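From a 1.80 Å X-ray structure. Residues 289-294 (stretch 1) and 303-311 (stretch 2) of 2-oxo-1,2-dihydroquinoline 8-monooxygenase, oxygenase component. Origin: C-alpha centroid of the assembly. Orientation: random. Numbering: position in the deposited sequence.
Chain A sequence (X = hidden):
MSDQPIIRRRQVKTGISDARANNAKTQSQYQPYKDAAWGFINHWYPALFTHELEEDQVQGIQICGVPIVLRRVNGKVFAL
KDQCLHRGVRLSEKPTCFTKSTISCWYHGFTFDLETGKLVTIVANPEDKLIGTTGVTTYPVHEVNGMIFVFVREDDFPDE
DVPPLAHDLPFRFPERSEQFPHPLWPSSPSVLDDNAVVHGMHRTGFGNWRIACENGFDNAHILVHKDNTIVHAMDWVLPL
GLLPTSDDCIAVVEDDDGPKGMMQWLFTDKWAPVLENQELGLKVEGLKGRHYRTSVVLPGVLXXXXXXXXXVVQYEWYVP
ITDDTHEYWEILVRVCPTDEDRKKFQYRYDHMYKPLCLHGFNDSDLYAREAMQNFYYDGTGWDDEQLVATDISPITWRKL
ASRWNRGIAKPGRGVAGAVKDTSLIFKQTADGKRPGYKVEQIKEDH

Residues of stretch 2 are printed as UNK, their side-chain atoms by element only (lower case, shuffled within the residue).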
ATOM      1  N   GLY A 289      36.273   9.598  26.204  1.00 41.64           N
ATOM      2  CA  GLY A 289      34.915   9.961  25.839  1.00 41.31           C
ATOM      3  C   GLY A 289      34.395  11.203  26.534  1.00 40.85           C
ATOM      4  O   GLY A 289      35.158  12.103  26.878  1.00 41.36           O
ATOM      5  N   ARG A 290      33.085  11.249  26.739  1.00 40.28           N
ATOM      6  CA  ARG A 290      32.443  12.384  27.388  1.00 40.58           C
ATOM      7  C   ARG A 290      31.566  11.962  28.557  1.00 37.98           C
ATOM      8  O   ARG A 290      30.986  10.874  28.556  1.00 40.16           O
ATOM      9  CB  ARG A 290      31.556  13.120  26.398  1.00 44.25           C
ATOM     10  CG  ARG A 290      32.097  14.414  25.914  1.00 51.04           C
ATOM     11  CD  ARG A 290      30.995  15.254  25.350  1.00 55.89           C
ATOM     12  NE  ARG A 290      30.375  16.097  26.355  1.00 59.63           N
ATOM     13  CZ  ARG A 290      30.947  17.185  26.850  1.00 60.08           C
ATOM     14  NH1 ARG A 290      30.344  17.910  27.744  1.00 61.38           N
ATOM     15  NH2 ARG A 290      32.140  17.567  26.462  1.00 59.92           N
ATOM     16  N   HIS A 291      31.449  12.838  29.546  1.00 34.42           N
ATOM     17  CA  HIS A 291      30.595  12.549  30.686  1.00 31.08           C
ATOM     18  C   HIS A 291      29.193  13.013  30.313  1.00 28.29           C
ATOM     19  O   HIS A 291      29.007  14.143  29.850  1.00 26.67           O
ATOM     20  CB  HIS A 291      31.073  13.282  31.941  1.00 33.63           C
ATOM     21  CG  HIS A 291      32.381  12.786  32.472  1.00 34.63           C
ATOM     22  ND1 HIS A 291      32.699  11.444  32.537  1.00 35.91           N
ATOM     23  CD2 HIS A 291      33.448  13.447  32.976  1.00 35.86           C
ATOM     24  CE1 HIS A 291      33.904  11.303  33.056  1.00 36.59           C
ATOM     25  NE2 HIS A 291      34.381  12.505  33.333  1.00 37.52           N
ATOM     26  N   TYR A 292      28.215  12.134  30.518  1.00 25.09           N
ATOM     27  CA  TYR A 292      26.820  12.421  30.193  1.00 22.38           C
ATOM     28  C   TYR A 292      25.928  11.463  30.976  1.00 20.90           C
ATOM     29  O   TYR A 292      26.390  10.436  31.462  1.00 19.33           O
ATOM     30  CB  TYR A 292      26.589  12.216  28.694  1.00 20.26           C
ATOM     31  CG  TYR A 292      26.785  10.776  28.272  1.00 18.48           C
ATOM     32  CD1 TYR A 292      25.745   9.847  28.371  1.00 17.91           C
ATOM     33  CD2 TYR A 292      28.023  10.329  27.816  1.00 16.20           C
ATOM     34  CE1 TYR A 292      25.943   8.510  28.028  1.00 17.50           C
ATOM     35  CE2 TYR A 292      28.226   8.992  27.469  1.00 17.14           C
ATOM     36  CZ  TYR A 292      27.185   8.094  27.577  1.00 16.80           C
ATOM     37  OH  TYR A 292      27.376   6.783  27.219  1.00 16.76           O
ATOM     38  N   ARG A 293      24.650  11.803  31.092  1.00 18.44           N
ATOM     39  CA  ARG A 293      23.703  10.959  31.809  1.00 17.88           C
ATOM     40  C   ARG A 293      22.335  10.992  31.126  1.00 16.78           C
ATOM     41  O   ARG A 293      21.853  12.048  30.728  1.00 16.83           O
ATOM     42  CB  ARG A 293      23.588  11.432  33.262  1.00 16.77           C
ATOM     43  CG  ARG A 293      22.765  10.527  34.151  1.00 17.36           C
ATOM     44  CD  ARG A 293      22.993  10.861  35.613  1.00 16.55           C
ATOM     45  NE  ARG A 293      22.530  12.200  35.961  1.00 16.81           N
ATOM     46  CZ  ARG A 293      22.656  12.737  37.171  1.00 18.73           C
ATOM     47  NH1 ARG A 293      22.202  13.963  37.409  1.00 19.59           N
ATOM     48  NH2 ARG A 293      23.240  12.052  38.144  1.00 18.05           N
ATOM     49  N   THR A 294      21.717   9.825  30.993  1.00 17.94           N
ATOM     50  CA  THR A 294      20.412   9.721  30.357  1.00 16.81           C
ATOM     51  C   THR A 294      19.307   9.300  31.314  1.00 16.24           C
ATOM     52  O   THR A 294      19.518   8.509  32.235  1.00 15.49           O
ATOM     53  CB  THR A 294      20.434   8.698  29.200  1.00 17.54           C
ATOM     54  OG1 THR A 294      20.999   7.464  29.664  1.00 15.11           O
ATOM     55  CG2 THR A 294      21.246   9.229  28.044  1.00 18.44           C
ATOM     56  N   UNK A 303      16.414  12.725  28.123  1.00 13.95           N
ATOM     57  CA  UNK A 303      17.259  13.834  28.539  1.00 14.23           C
ATOM     58  C   UNK A 303      18.680  13.315  28.597  1.00 15.33           C
ATOM     59  O   UNK A 303      18.947  12.311  29.254  1.00 15.17           O
ATOM     60  s   UNK A 303      17.432  16.376  31.871  1.00 17.99           S
ATOM     61  c   UNK A 303      16.878  14.375  29.918  1.00 16.07           C
ATOM     62  c   UNK A 303      17.944  15.324  30.484  1.00 16.57           C
ATOM     63  c   UNK A 303      17.283  15.164  33.192  1.00 18.99           C
ATOM     64  N   UNK A 304      19.581  13.992  27.894  1.00 14.22           N
ATOM     65  CA  UNK A 304      20.983  13.612  27.887  1.00 13.08           C
ATOM     66  C   UNK A 304      21.769  14.793  28.447  1.00 14.40           C
ATOM     67  O   UNK A 304      22.136  15.708  27.708  1.00 13.42           O
ATOM     68  c   UNK A 304      20.477  12.498  25.690  1.00 11.36           C
ATOM     69  c   UNK A 304      22.818  12.587  26.544  1.00 12.22           C
ATOM     70  c   UNK A 304      21.494  13.320  26.465  1.00 14.92           C
ATOM     71  N   UNK A 305      22.009  14.769  29.758  1.00 15.01           N
ATOM     72  CA  UNK A 305      22.747  15.828  30.440  1.00 15.53           C
ATOM     73  C   UNK A 305      24.182  15.912  29.942  1.00 14.48           C
ATOM     74  O   UNK A 305      24.792  14.899  29.607  1.00 14.37           O
ATOM     75  c   UNK A 305      21.421  14.953  33.995  1.00 19.67           C
ATOM     76  o   UNK A 305      22.155  15.563  34.803  1.00 19.46           O
ATOM     77  c   UNK A 305      21.387  15.427  32.561  1.00 17.15           C
ATOM     78  c   UNK A 305      22.762  15.572  31.955  1.00 16.79           C
ATOM     79  o   UNK A 305      20.707  13.973  34.313  1.00 19.25           O
ATOM     80  N   UNK A 306      24.709  17.131  29.894  1.00 15.65           N
ATOM     81  CA  UNK A 306      26.083  17.375  29.473  1.00 17.41           C
ATOM     82  C   UNK A 306      26.411  16.871  28.068  1.00 18.32           C
ATOM     83  O   UNK A 306      27.484  16.303  27.825  1.00 18.06           O
ATOM     84  n   UNK A 306      29.456  16.909  30.494  1.00 13.77           N
ATOM     85  c   UNK A 306      27.048  16.758  30.486  1.00 14.91           C
ATOM     86  c   UNK A 306      28.313  17.566  30.635  1.00 16.20           C
ATOM     87  o   UNK A 306      28.263  18.775  30.881  1.00 13.79           O
ATOM     88  N   UNK A 307      25.485  17.096  27.141  1.00 18.78           N
ATOM     89  CA  UNK A 307      25.669  16.681  25.754  1.00 17.50           C
ATOM     90  C   UNK A 307      25.117  17.750  24.808  1.00 18.11           C
ATOM     91  O   UNK A 307      24.015  18.267  25.012  1.00 16.34           O
ATOM     92  n   UNK A 307      24.977  14.314  21.964  1.00 17.68           N
ATOM     93  c   UNK A 307      28.075  12.309  23.768  1.00 18.70           C
ATOM     94  c   UNK A 307      26.205  13.827  23.777  1.00 16.84           C
ATOM     95  c   UNK A 307      27.241  13.183  24.469  1.00 18.00           C
ATOM     96  c   UNK A 307      25.188  14.760  24.156  1.00 17.47           C
ATOM     97  c   UNK A 307      26.878  12.693  21.695  1.00 18.71           C
ATOM     98  c   UNK A 307      27.885  12.074  22.395  1.00 19.67           C
ATOM     99  c   UNK A 307      26.044  13.568  22.398  1.00 17.61           C
ATOM    100  c   UNK A 307      24.967  15.343  25.516  1.00 17.93           C
ATOM    101  c   UNK A 307      24.472  15.025  23.023  1.00 18.30           C
ATOM    102  N   UNK A 308      25.880  18.099  23.759  1.00 18.35           N
ATOM    103  CA  UNK A 308      27.206  17.553  23.427  1.00 18.93           C
ATOM    104  C   UNK A 308      28.367  18.183  24.206  1.00 19.38           C
ATOM    105  O   UNK A 308      29.501  17.702  24.152  1.00 16.51           O
ATOM    106  c   UNK A 308      27.308  17.799  21.926  1.00 18.05           C
ATOM    107  c   UNK A 308      26.534  19.041  21.744  1.00 19.57           C
ATOM    108  c   UNK A 308      25.334  18.868  22.630  1.00 17.26           C
ATOM    109  N   UNK A 309      28.071  19.264  24.918  1.00 19.96           N
ATOM    110  CA  UNK A 309      29.066  19.964  25.726  1.00 22.56           C
ATOM    111  C   UNK A 309      28.440  20.497  27.015  1.00 23.76           C
ATOM    112  O   UNK A 309      27.214  20.523  27.162  1.00 22.99           O
ATOM    113  o   UNK A 309      30.412  22.945  23.026  1.00 29.26           O
ATOM    114  o   UNK A 309      31.898  21.645  22.064  1.00 30.67           O
ATOM    115  c   UNK A 309      30.556  20.685  23.778  1.00 26.91           C
ATOM    116  c   UNK A 309      30.986  21.842  22.896  1.00 27.05           C
ATOM    117  c   UNK A 309      29.672  21.123  24.933  1.00 22.48           C
ATOM    118  N   UNK A 310      29.287  20.935  27.942  1.00 24.18           N
ATOM    119  CA  UNK A 310      28.809  21.450  29.216  1.00 27.45           C
ATOM    120  C   UNK A 310      27.823  22.589  29.025  1.00 26.07           C
ATOM    121  O   UNK A 310      27.961  23.395  28.102  1.00 25.86           O
ATOM    122  c   UNK A 310      32.162  21.349  31.171  1.00 50.46           C
ATOM    123  c   UNK A 310      31.105  20.916  30.184  1.00 43.59           C
ATOM    124  c   UNK A 310      29.984  21.918  30.075  1.00 34.23           C
ATOM    125  o   UNK A 310      31.962  22.373  31.858  1.00 56.34           O
ATOM    126  o   UNK A 310      33.197  20.661  31.264  1.00 56.40           O
ATOM    127  N   UNK A 311      26.833  22.652  29.909  1.00 24.36           N
ATOM    128  CA  UNK A 311      25.796  23.683  29.858  1.00 22.66           C
ATOM    129  C   UNK A 311      24.818  23.496  28.703  1.00 20.00           C
ATOM    130  O   UNK A 311      23.893  24.288  28.525  1.00 19.87           O
ATOM    131  c   UNK A 311      26.415  25.080  29.784  1.00 25.99           C
ATOM    132  c   UNK A 311      26.989  25.892  32.182  1.00 29.63           C
ATOM    133  c   UNK A 311      29.155  25.567  32.110  1.00 32.61           C
ATOM    134  c   UNK A 311      27.290  25.410  30.951  1.00 28.98           C
ATOM    135  n   UNK A 311      28.167  25.979  32.881  1.00 31.09           N
ATOM    136  n   UNK A 311      28.653  25.217  30.938  1.00 30.37           N
TER
HETATM  137  O   HOH W   1      19.410  12.801  32.303  1.00 10.84           O

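Position 303 carries four side-chain atoms in an unbranched chain: two carbons, a sulfur and a last carbon. They touch nothing on stretch 1. A thioether of this kind is methionine, Met303. Its nearest approach is 5.1 Å, from Met303 CG to Arg293 O. Its backbone takes part: Met303 O receives a CA-H...O contact from Thr294 CA at 3.2 Å.

Position 304 has three carbons, one carrying the other two. One of its methyl carbons is 4.0 Å from Thr294 CG2. Branching at CB with carbon alone gives valine, Val304. It pairs with Thr294 as an antiparallel, non-hydrogen-bonded pair, and both side chains are on the same face of the sheet.

Position 305 has three carbons in a row, the third bearing two oxygens. The carboxylate lies beside the Arg293 guanidinium, near its plane. This is glutamate, Glu305. Arg293 NE donates to Glu305 OE1 at 3.0 Å and Arg293 NH1 to Glu305 OE2 at 3.1 Å, a two-pronged salt bridge. In the backbone, Glu305 N donates to Arg293 O at 2.9 Å. The return bond, Arg293 N to Glu305 O at 3.4 Å, is weak. Water 1 also donates to Glu305 OE1 at 2.7 Å and to Arg293 O at 3.0 Å.

Position 306 has two carbons, the second carrying one oxygen and one nitrogen. The nitrogen lies 2.9 Å from His291 O. That short amide is asparagine, Asn306. Its CA-to-CB bond points toward stretch 1, and Asn306 ND2 donates to His291 O. Asn306 O accepts from Arg290 NE at 3.2 Å and from Arg290 NH1 at 3.3 Å.

Position 307 has one carbon, then fused five- and six-membered rings with eight carbons and one nitrogen. The six-membered ring sits near Tyr292 CB and Arg290 CD. This is tryptophan, Trp307. Its edge turns toward the face of Tyr292 in an offset edge-to-face pair.

Position 308 has three carbons closing a ring onto the backbone nitrogen, none close to stretch 1: proline, Pro308. The peptide before it is cis. Pro308 O lies over one face of the Arg290 guanidinium.

Position 309 has three carbons and a terminal pair of oxygens. Its CB is 4.3 Å from Arg290 NH1. This is glutamate, Glu309. CA-to-CB points away.

Position 310 again has three carbons and two oxygens. Its second carbon approaches Arg290 NH1: Glu310.

Position 311 has one carbon and a five-membered ring of three carbons and two nitrogens, out of reach of stretch 1: histidine, His311.

The contact combines a short antiparallel pairing, reinforced by the Arg293–Glu305 salt bridge, with Arg290 reaching the backbone of the following loop.

Stretch 2 303-311: MVENWPEEH
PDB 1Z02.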